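Local atomic coordinates of 4-alpha-glucanotransferase (Corynebacterium glutamicum, PDB entry 5B68), a protein that belongs to the amylomaltase family and combines a domain of the TIM-barrel clan with an N-terminal beta sandwich domain. Residues L259-D262 with L263-I267; E308-A311 with N312-F316; Q318-G321 with Q322-D326; D350-T353 with M354-W358. All coordinates share one frame; numbering follows the deposited sequence.

Contact 1 (L259-D262 with L263-I267)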
loop_
_atom_site.group_PDB
_atom_site.type_symbol
_atom_site.label_atom_id
_atom_site.label_comp_id
_atom_site.label_asym_id
_atom_site.label_seq_id
_atom_site.Cartn_x
_atom_site.Cartn_y
_atom_site.Cartn_z
ATOM N N LEU A 259 -1.727 5.143 -36.481
ATOM C CA LEU A 259 -0.734 6.151 -36.772
ATOM C C LEU A 259 -0.169 5.842 -38.157
ATOM O O LEU A 259 -0.163 4.666 -38.607
ATOM C CB LEU A 259 0.390 6.168 -35.745
ATOM C CG LEU A 259 0.065 6.617 -34.293
ATOM C CD1 LEU A 259 1.301 6.601 -33.421
ATOM C CD2 LEU A 259 -0.574 8.020 -34.260
ATOM N N GLU A 260 0.280 6.900 -38.830
ATOM C CA GLU A 260 1.003 6.752 -40.086
ATOM C C GLU A 260 2.335 6.042 -39.886
ATOM O O GLU A 260 3.006 6.151 -38.819
ATOM C CB GLU A 260 1.247 8.114 -40.698
ATOM C CG GLU A 260 -0.023 8.779 -41.183
ATOM C CD GLU A 260 0.308 9.960 -42.052
ATOM O OE1 GLU A 260 1.311 10.645 -41.727
ATOM O OE2 GLU A 260 -0.402 10.170 -43.064
ATOM N N ILE A 261 2.739 5.351 -40.952
ATOM C CA ILE A 261 3.853 4.444 -40.869
ATOM C C ILE A 261 5.152 5.169 -40.594
ATOM O O ILE A 261 6.017 4.633 -39.948
ATOM C CB ILE A 261 3.945 3.453 -42.052
ATOM C CG1 ILE A 261 5.068 2.397 -41.795
ATOM C CG2 ILE A 261 4.219 4.178 -43.353
ATOM C CD1 ILE A 261 4.995 1.144 -42.654
ATOM N N ASP A 262 5.297 6.390 -41.080
ATOM C CA ASP A 262 6.564 7.098 -40.875
ATOM C C ASP A 262 6.723 7.506 -39.394
ATOM O O ASP A 262 7.821 7.538 -38.862
ATOM C CB ASP A 262 6.707 8.301 -41.828
ATOM C CG ASP A 262 5.432 9.117 -41.960
ATOM O OD1 ASP A 262 4.301 8.560 -42.145
ATOM O OD2 ASP A 262 5.582 10.353 -41.926
ATOM N N LEU A 263 5.601 7.809 -38.754
ATOM C CA LEU A 263 5.580 8.059 -37.310
ATOM C C LEU A 263 5.813 6.738 -36.556
ATOM O O LEU A 263 6.629 6.712 -35.597
ATOM C CB LEU A 263 4.262 8.715 -36.873
ATOM C CG LEU A 263 4.177 9.238 -35.434
ATOM C CD1 LEU A 263 5.370 10.079 -34.968
ATOM C CD2 LEU A 263 2.886 10.041 -35.318
ATOM N N ARG A 264 5.156 5.657 -36.991
ATOM C CA ARG A 264 5.511 4.355 -36.436
ATOM C C ARG A 264 6.971 3.977 -36.544
ATOM O O ARG A 264 7.513 3.407 -35.596
ATOM C CB ARG A 264 4.604 3.245 -36.925
ATOM C CG ARG A 264 3.239 3.402 -36.267
ATOM C CD ARG A 264 2.276 2.270 -36.503
ATOM N NE ARG A 264 1.524 2.538 -37.716
ATOM C CZ ARG A 264 1.655 1.890 -38.871
ATOM N NH1 ARG A 264 2.508 0.879 -38.990
ATOM N NH2 ARG A 264 0.908 2.252 -39.912
ATOM N N ASP A 265 7.638 4.342 -37.656
ATOM C CA ASP A 265 9.086 4.087 -37.773
ATOM C C ASP A 265 9.863 4.954 -36.817
ATOM O O ASP A 265 10.874 4.488 -36.286
ATOM C CB ASP A 265 9.596 4.376 -39.197
ATOM C CG ASP A 265 9.056 3.396 -40.205
ATOM O OD1 ASP A 265 8.712 2.230 -39.827
ATOM O OD2 ASP A 265 9.000 3.789 -41.387
ATOM N N ASP A 266 9.417 6.214 -36.633
ATOM C CA ASP A 266 10.097 7.124 -35.690
ATOM C C ASP A 266 10.003 6.524 -34.288
ATOM O O ASP A 266 10.985 6.442 -33.579
ATOM C CB ASP A 266 9.516 8.547 -35.703
ATOM C CG ASP A 266 9.863 9.339 -36.977
ATOM O OD1 ASP A 266 10.754 8.911 -37.732
ATOM O OD2 ASP A 266 9.227 10.391 -37.220
ATOM N N ILE A 267 8.808 6.077 -33.938
ATOM C CA ILE A 267 8.576 5.456 -32.659
ATOM C C ILE A 267 9.470 4.203 -32.496
ATOM O O ILE A 267 10.122 4.041 -31.469
ATOM C CB ILE A 267 7.088 5.156 -32.526
ATOM C CG1 ILE A 267 6.304 6.503 -32.438
ATOM C CG2 ILE A 267 6.809 4.249 -31.325
ATOM C CD1 ILE A 267 4.847 6.332 -32.807
#
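The backbone of L259-D262 turns into helix 261-277, and L263-I267 carries that helix on. The first repeating bond runs from R264 N to E260 O, 2.9 Å long and close to straight at 170°. D265 N to I261 O and D266 N to D262 O continue the ladder. E260, the residue just before the helix, is the N-cap, and its CB points away from the first turn.

Just before the cap, the carbonyl of L259 is held by a side chain. R264 leaves the helix with CG next to its backbone N and then bends at CG-CD (chi3 -89°), which folds the guanidinium back over the entry. R264 NE reaches L259 O at 2.9 Å and R264 NH2 reaches the same oxygen at 2.9 Å. That oxygen lies in the guanidinium plane; NE comes from above the carbonyl plane, while NH2 approaches within 16° of it. I261 CA lies over one face of the group, near its rim.

On the inner side, L259 CD1 meets I267 CD1 at 3.6 Å, the two chains crossing at about a right angle, and L259 CD2 touches L263 CD2 at 4.1 Å. These three residues also pack on I300, A299 and V296 of helix 286-301. This is a helix N-terminus: a cap residue, a first turn, and an arginine that fastens the loop leading into it.

Contact 2 (E308-A311 with N312-F316)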
loop_
_atom_site.group_PDB
_atom_site.type_symbol
_atom_site.label_atom_id
_atom_site.label_comp_id
_atom_site.label_asym_id
_atom_site.label_seq_id
_atom_site.Cartn_x
_atom_site.Cartn_y
_atom_site.Cartn_z
ATOM N N GLU A 308 -17.222 1.243 -30.546
ATOM C CA GLU A 308 -17.174 0.292 -29.420
ATOM C C GLU A 308 -16.118 0.798 -28.417
ATOM O O GLU A 308 -16.397 0.924 -27.227
ATOM C CB GLU A 308 -16.893 -1.147 -29.850
ATOM C CG GLU A 308 -16.944 -2.121 -28.660
ATOM C CD GLU A 308 -16.991 -3.598 -29.042
ATOM O OE1 GLU A 308 -17.543 -4.412 -28.257
ATOM O OE2 GLU A 308 -16.469 -3.957 -30.114
ATOM N N ARG A 309 -14.962 1.177 -28.944
ATOM C CA ARG A 309 -13.855 1.734 -28.142
ATOM C C ARG A 309 -14.249 3.022 -27.427
ATOM O O ARG A 309 -13.968 3.172 -26.233
ATOM C CB ARG A 309 -12.612 2.003 -28.997
ATOM C CG ARG A 309 -11.957 0.751 -29.531
ATOM C CD ARG A 309 -11.112 0.066 -28.518
ATOM N NE ARG A 309 -9.922 0.869 -28.210
ATOM C CZ ARG A 309 -9.184 0.652 -27.125
ATOM N NH1 ARG A 309 -9.508 -0.355 -26.323
ATOM N NH2 ARG A 309 -8.139 1.401 -26.844
ATOM N N GLU A 310 -14.901 3.938 -28.142
ATOM C CA GLU A 310 -15.392 5.179 -27.509
ATOM C C GLU A 310 -16.356 4.885 -26.361
ATOM O O GLU A 310 -16.216 5.498 -25.330
ATOM C CB GLU A 310 -16.081 6.116 -28.497
ATOM C CG GLU A 310 -16.654 7.393 -27.907
ATOM C CD GLU A 310 -15.650 8.415 -27.469
ATOM O OE1 GLU A 310 -16.113 9.458 -26.963
ATOM O OE2 GLU A 310 -14.406 8.229 -27.577
ATOM N N ALA A 311 -17.287 3.956 -26.538
ATOM C CA ALA A 311 -18.265 3.637 -25.512
ATOM C C ALA A 311 -17.627 2.970 -24.300
ATOM O O ALA A 311 -18.088 3.125 -23.211
ATOM C CB ALA A 311 -19.372 2.728 -26.058
ATOM N N ASN A 312 -16.580 2.205 -24.529
ATOM C CA ASN A 312 -15.758 1.693 -23.443
ATOM C C ASN A 312 -15.054 2.794 -22.660
ATOM O O ASN A 312 -15.059 2.782 -21.424
ATOM C CB ASN A 312 -14.725 0.738 -24.000
ATOM C CG ASN A 312 -15.134 -0.651 -23.785
ATOM O OD1 ASN A 312 -15.825 -1.247 -24.616
ATOM N ND2 ASN A 312 -14.806 -1.161 -22.614
ATOM N N PHE A 313 -14.446 3.741 -23.370
ATOM C CA PHE A 313 -13.808 4.858 -22.718
ATOM C C PHE A 313 -14.813 5.699 -21.905
ATOM O O PHE A 313 -14.549 6.106 -20.768
ATOM C CB PHE A 313 -13.049 5.700 -23.725
ATOM C CG PHE A 313 -12.356 6.913 -23.146
ATOM C CD1 PHE A 313 -11.786 6.928 -21.851
ATOM C CD2 PHE A 313 -12.274 8.083 -23.882
ATOM C CE1 PHE A 313 -11.131 8.039 -21.392
ATOM C CE2 PHE A 313 -11.638 9.193 -23.390
ATOM C CZ PHE A 313 -11.041 9.180 -22.145
ATOM N N VAL A 314 -15.964 5.985 -22.498
ATOM C CA VAL A 314 -16.977 6.756 -21.795
ATOM C C VAL A 314 -17.516 6.002 -20.570
ATOM O O VAL A 314 -17.785 6.587 -19.558
ATOM C CB VAL A 314 -18.130 7.070 -22.765
ATOM C CG1 VAL A 314 -19.428 7.444 -22.013
ATOM C CG2 VAL A 314 -17.657 8.176 -23.744
ATOM N N SER A 315 -17.682 4.717 -20.692
ATOM C CA SER A 315 -18.096 3.853 -19.593
ATOM C C SER A 315 -17.061 3.892 -18.386
ATOM O O SER A 315 -17.445 4.058 -17.233
ATOM C CB SER A 315 -18.276 2.431 -20.132
ATOM O OG SER A 315 -18.699 1.574 -19.092
ATOM N N PHE A 316 -15.777 3.797 -18.701
ATOM C CA PHE A 316 -14.730 3.981 -17.708
ATOM C C PHE A 316 -14.846 5.339 -17.043
ATOM O O PHE A 316 -14.782 5.409 -15.803
ATOM C CB PHE A 316 -13.339 3.837 -18.353
ATOM C CG PHE A 316 -12.199 4.210 -17.450
ATOM C CD1 PHE A 316 -11.716 3.279 -16.538
ATOM C CD2 PHE A 316 -11.572 5.469 -17.553
ATOM C CE1 PHE A 316 -10.618 3.577 -15.747
ATOM C CE2 PHE A 316 -10.498 5.776 -16.740
ATOM C CZ PHE A 316 -10.032 4.832 -15.824
#
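E310 CG stands anti to the backbone N (chi1 178°), and a bend at the next bond (chi2 71°) swings the carboxylate along the helix toward V314 and F313. V314 completes the meeting by keeping CG2 beside its own backbone N, on the side of the preceding turn. E310 OE1 therefore lies 3.8 Å from V314 CG2, the two side chains crossing at a slant, and the same methyl sits 3.4 Å from E310 O. The other carboxylate oxygen, E310 OE2, lies near the plane of the F313 ring at its edge, 4.3 Å from CD2; its strong partner is R305, with which it forms a salt bridge.

Underneath runs the regular ladder of helix 307-338. N312 N bonds to E308 O, F313 N to R309 O at 3.0 Å, and V314 N to E310 O at 2.9 Å. S315 N, 3.0 Å from A311 O, comes in from above the carbonyl plane, 38° out of it, and S315 CB closes on the same oxygen at 3.2 Å. R309 turns away from this turn to make salt bridges with E365 and E255, and the F313 ring leads away too, meeting W358 edge-to-face.

Chemically, the main chain carries the contact. The side chains of E310 and V314 add only a van der Waals touch, and the approach of the carboxylate to the F313 edge is long and probably at most weakly favourable. The charged ends of R309 and E310 are spent on tying this exposed turn to other residues.

Contact 3 (Q318-G321 with Q322-D326)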
loop_
_atom_site.group_PDB
_atom_site.type_symbol
_atom_site.label_atom_id
_atom_site.label_comp_id
_atom_site.label_asym_id
_atom_site.label_seq_id
_atom_site.Cartn_x
_atom_site.Cartn_y
_atom_site.Cartn_z
ATOM N N GLN A 318 -17.323 7.373 -16.635
ATOM C CA GLN A 318 -18.541 7.426 -15.807
ATOM C C GLN A 318 -18.279 6.681 -14.547
ATOM O O GLN A 318 -18.630 7.182 -13.465
ATOM C CB GLN A 318 -19.803 6.766 -16.429
ATOM C CG GLN A 318 -20.699 7.670 -17.261
ATOM C CD GLN A 318 -21.486 8.736 -16.459
ATOM O OE1 GLN A 318 -21.170 9.048 -15.304
ATOM N NE2 GLN A 318 -22.517 9.311 -17.100
ATOM N N ARG A 319 -17.677 5.495 -14.680
ATOM C CA ARG A 319 -17.432 4.669 -13.509
ATOM C C ARG A 319 -16.554 5.386 -12.483
ATOM O O ARG A 319 -16.815 5.270 -11.261
ATOM C CB ARG A 319 -16.836 3.308 -13.923
ATOM C CG ARG A 319 -16.684 2.272 -12.797
ATOM C CD ARG A 319 -15.905 1.062 -13.260
ATOM N NE ARG A 319 -14.464 1.382 -13.452
ATOM C CZ ARG A 319 -13.590 0.635 -14.106
ATOM N NH1 ARG A 319 -12.294 0.977 -14.144
ATOM N NH2 ARG A 319 -13.952 -0.533 -14.608
ATOM N N GLU A 320 -15.535 6.112 -12.926
ATOM C CA GLU A 320 -14.521 6.666 -12.027
ATOM C C GLU A 320 -14.892 8.017 -11.420
ATOM O O GLU A 320 -14.348 8.441 -10.413
ATOM C CB GLU A 320 -13.138 6.756 -12.733
ATOM C CG GLU A 320 -12.653 5.390 -13.180
ATOM C CD GLU A 320 -12.366 4.461 -12.031
ATOM O OE1 GLU A 320 -12.519 3.248 -12.238
ATOM O OE2 GLU A 320 -11.945 4.916 -10.937
ATOM N N GLY A 321 -15.839 8.715 -12.047
ATOM C CA GLY A 321 -16.405 9.874 -11.403
ATOM C C GLY A 321 -15.502 11.028 -11.177
ATOM O O GLY A 321 -14.460 11.232 -11.875
ATOM N N GLN A 322 -15.829 11.803 -10.165
ATOM C CA GLN A 322 -15.182 13.063 -10.038
ATOM C C GLN A 322 -13.722 12.985 -9.621
ATOM O O GLN A 322 -12.931 13.891 -9.964
ATOM C CB GLN A 322 -15.941 13.939 -9.045
ATOM C CG GLN A 322 -15.486 15.396 -8.921
ATOM C CD GLN A 322 -15.702 16.163 -10.212
ATOM O OE1 GLN A 322 -14.857 16.918 -10.665
ATOM N NE2 GLN A 322 -16.811 15.936 -10.814
ATOM N N GLY A 323 -13.352 11.963 -8.859
ATOM C CA GLY A 323 -11.953 11.844 -8.453
ATOM C C GLY A 323 -11.066 11.730 -9.691
ATOM O O GLY A 323 -9.921 12.170 -9.631
ATOM N N LEU A 324 -11.526 11.052 -10.737
ATOM C CA LEU A 324 -10.736 10.956 -12.031
ATOM C C LEU A 324 -10.504 12.339 -12.621
ATOM O O LEU A 324 -9.401 12.729 -12.968
ATOM C CB LEU A 324 -11.407 10.046 -13.057
ATOM C CG LEU A 324 -10.643 9.962 -14.386
ATOM C CD1 LEU A 324 -9.172 9.520 -14.124
ATOM C CD2 LEU A 324 -11.386 9.058 -15.278
ATOM N N ILE A 325 -11.588 13.095 -12.711
ATOM C CA ILE A 325 -11.483 14.450 -13.285
ATOM C C ILE A 325 -10.578 15.311 -12.456
ATOM O O ILE A 325 -9.770 16.027 -13.020
ATOM C CB ILE A 325 -12.877 15.099 -13.321
ATOM C CG1 ILE A 325 -13.755 14.330 -14.265
ATOM C CG2 ILE A 325 -12.759 16.577 -13.719
ATOM C CD1 ILE A 325 -15.237 14.637 -14.171
ATOM N N ASP A 326 -10.650 15.222 -11.089
ATOM C CA ASP A 326 -9.777 15.977 -10.209
ATOM C C ASP A 326 -8.284 15.645 -10.374
ATOM O O ASP A 326 -7.416 16.531 -10.428
ATOM C CB ASP A 326 -10.143 15.807 -8.718
ATOM C CG ASP A 326 -11.545 16.360 -8.355
ATOM O OD1 ASP A 326 -12.118 17.150 -9.118
ATOM O OD2 ASP A 326 -12.042 15.935 -7.296
HETATM O O HOH W 1 -14.444 9.678 -7.646
#
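A water molecule is gripped between E320 O and G323 N: it donates to the carbonyl at 3.0 Å from E320 O and accepts from the amide at 2.8 Å from G323 N. It sits in a kink of the long helix 307-338, where the regular ladder is interrupted and neither Q322 N nor G323 N bonds to the turn before. E320 O and G323 N stand 4.0 Å apart, and the water bridges the two polar groups.

The kink falls at G321, whose positive phi (66°) glycine adopts easily and which probably lets the chain swing round before winding up again. G321 O receives a weak bond from L324 N, 3.2 Å long and bent to 126°; the next bond of the resumed helix, D326 N to Q322 O, is regular.

The one direct side-chain meeting across the kink is between E320 and L324. E320 CB lies 3.7 Å from L324 CB, and L324 CD2 comes up to E320 CB as well, while the leucine also packs on M357 and Q360 of helix 349-376. Beyond CB the glutamate leads away: a bend at chi2 (-65°) carries its carboxylate to R319 and R241. R241 makes a salt bridge with OE2, and R319, itself bridged to D364, takes OE1 side-on. R319 NE and R319 NH1 both lie 3.0 Å from E320 OE1, which stays close to the guanidinium plane, while both nitrogens come to its anti side, tilted out of the carboxylate plane.

Contact 4 (D350-T353 with M354-W358)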
loop_
_atom_site.group_PDB
_atom_site.type_symbol
_atom_site.label_atom_id
_atom_site.label_comp_id
_atom_site.label_asym_id
_atom_site.label_seq_id
_atom_site.Cartn_x
_atom_site.Cartn_y
_atom_site.Cartn_z
ATOM N N ASP A 350 -8.922 21.747 -20.684
ATOM C CA ASP A 350 -9.909 20.718 -20.775
ATOM C C ASP A 350 -9.460 19.554 -21.665
ATOM O O ASP A 350 -9.686 18.391 -21.343
ATOM C CB ASP A 350 -11.202 21.245 -21.296
ATOM C CG ASP A 350 -11.847 22.263 -20.364
ATOM O OD1 ASP A 350 -12.048 21.916 -19.192
ATOM O OD2 ASP A 350 -12.114 23.406 -20.832
ATOM N N GLU A 351 -8.835 19.869 -22.789
ATOM C CA GLU A 351 -8.258 18.812 -23.609
ATOM C C GLU A 351 -7.130 18.084 -22.857
ATOM O O GLU A 351 -7.083 16.871 -22.978
ATOM C CB GLU A 351 -7.690 19.387 -24.928
ATOM C CG GLU A 351 -7.041 18.329 -25.784
ATOM C CD GLU A 351 -6.765 18.798 -27.192
ATOM O OE1 GLU A 351 -5.789 19.543 -27.355
ATOM O OE2 GLU A 351 -7.536 18.387 -28.089
ATOM N N LEU A 352 -6.258 18.828 -22.173
ATOM C CA LEU A 352 -5.186 18.244 -21.368
ATOM C C LEU A 352 -5.778 17.362 -20.278
ATOM O O LEU A 352 -5.252 16.283 -20.010
ATOM C CB LEU A 352 -4.304 19.288 -20.698
ATOM C CG LEU A 352 -3.173 19.924 -21.475
ATOM C CD1 LEU A 352 -2.531 20.956 -20.595
ATOM C CD2 LEU A 352 -2.153 18.833 -21.895
ATOM N N THR A 353 -6.857 17.829 -19.630
ATOM C CA THR A 353 -7.549 17.024 -18.608
ATOM C C THR A 353 -8.022 15.704 -19.218
ATOM O O THR A 353 -7.844 14.592 -18.656
ATOM C CB THR A 353 -8.700 17.838 -17.944
ATOM O OG1 THR A 353 -8.170 18.946 -17.216
ATOM C CG2 THR A 353 -9.540 16.934 -17.035
ATOM N N MET A 354 -8.586 15.782 -20.404
ATOM C CA MET A 354 -9.114 14.624 -21.074
ATOM C C MET A 354 -8.007 13.602 -21.396
ATOM O O MET A 354 -8.238 12.401 -21.321
ATOM C CB MET A 354 -9.837 15.018 -22.332
ATOM C CG MET A 354 -10.528 13.865 -23.014
ATOM S SD MET A 354 -11.788 12.987 -22.075
ATOM C CE MET A 354 -13.170 14.131 -22.197
ATOM N N PHE A 355 -6.851 14.138 -21.821
ATOM C CA PHE A 355 -5.657 13.317 -22.101
ATOM C C PHE A 355 -5.244 12.545 -20.849
ATOM O O PHE A 355 -4.972 11.336 -20.958
ATOM C CB PHE A 355 -4.517 14.194 -22.527
ATOM C CG PHE A 355 -3.192 13.459 -22.636
ATOM C CD1 PHE A 355 -2.945 12.622 -23.723
ATOM C CD2 PHE A 355 -2.214 13.680 -21.684
ATOM C CE1 PHE A 355 -1.714 11.967 -23.826
ATOM C CE2 PHE A 355 -0.994 13.052 -21.804
ATOM C CZ PHE A 355 -0.772 12.196 -22.890
ATOM N N TYR A 356 -5.241 13.196 -19.691
ATOM C CA TYR A 356 -4.836 12.456 -18.462
ATOM C C TYR A 356 -5.886 11.468 -18.025
ATOM O O TYR A 356 -5.561 10.376 -17.474
ATOM C CB TYR A 356 -4.363 13.407 -17.377
ATOM C CG TYR A 356 -3.086 14.087 -17.725
ATOM C CD1 TYR A 356 -1.889 13.379 -17.690
ATOM C CD2 TYR A 356 -3.047 15.457 -18.142
ATOM C CE1 TYR A 356 -0.689 13.962 -18.024
ATOM C CE2 TYR A 356 -1.843 16.058 -18.461
ATOM C CZ TYR A 356 -0.650 15.295 -18.400
ATOM O OH TYR A 356 0.586 15.849 -18.682
ATOM N N MET A 357 -7.147 11.744 -18.316
ATOM C CA MET A 357 -8.222 10.754 -18.092
ATOM C C MET A 357 -8.026 9.531 -18.961
ATOM O O MET A 357 -8.119 8.333 -18.519
ATOM C CB MET A 357 -9.601 11.388 -18.291
ATOM C CG MET A 357 -9.879 12.486 -17.266
ATOM S SD MET A 357 -11.419 13.406 -17.708
ATOM C CE MET A 357 -12.590 12.188 -17.222
ATOM N N TRP A 358 -7.657 9.791 -20.211
ATOM C CA TRP A 358 -7.502 8.750 -21.182
ATOM C C TRP A 358 -6.329 7.853 -20.806
ATOM O O TRP A 358 -6.453 6.625 -20.950
ATOM C CB TRP A 358 -7.333 9.412 -22.566
ATOM C CG TRP A 358 -7.021 8.531 -23.717
ATOM C CD1 TRP A 358 -7.857 7.761 -24.365
ATOM C CD2 TRP A 358 -5.750 8.415 -24.356
ATOM N NE1 TRP A 358 -7.211 7.138 -25.430
ATOM C CE2 TRP A 358 -5.902 7.544 -25.422
ATOM C CE3 TRP A 358 -4.502 9.000 -24.133
ATOM C CZ2 TRP A 358 -4.837 7.179 -26.272
ATOM C CZ3 TRP A 358 -3.430 8.662 -25.011
ATOM C CH2 TRP A 358 -3.627 7.740 -26.053
#
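Y356 and L352 make the tight side of this turn of helix 349-376, whose ladder runs unbroken through both segments. L352 O accepts from Y356 N at 3.1 Å, and the tyrosine ring leans against the same carbonyl, with Y356 CD2 only 3.0 Å from L352 O. The ring gets there because CG lies beside its own backbone N (chi1 -68°), which turns it back toward the preceding turn. L352 CD2 adds a looser touch on Y356 CE2 at 4.4 Å. The preceding side chain lies over one face of the ring: F355 CD2 stands 3.8 Å above the plane of Y356, over its centre. The buried phenol does not end without a partner, since Y356 OH is hydrogen-bonded to E335 of helix 307-338.

The solvent side is different. D350 and E351 are exposed and join the second segment through their carbonyls alone, which accept from M354 N and F355 N in the usual way, while their carboxylates stay well clear of it.

T353 stands between the two regimes. Its OG1 bonds back to R349 O, and its carbonyl accepts from M357 N. M357 CG presses to 3.2 Å from T353 O, and M357 SD passes aslant T353 CG2 at 4.1 Å.

In the fold
Contacts 2 and 3 follow each other along helix 307-338, contact 4 lies on the next helix, 349-376, and contact 1 begins helix 261-277. The second, third and fourth form one cluster: the F313 ring of contact 2 lies against W358 and M354 of contact 4, F316 touches L324, and M357 CE meets L324 and I325 of contact 3. Contact 1 stays apart, about 9 Å from contact 4 between nearest atoms, yet both pack on helix 286-301. Contact 2 is the surface contact; the other three are partly buried. Contacts 2 and 4 keep a regular ladder, whereas contact 1 adds an arginine at a helix start and contact 3 a water at a kink.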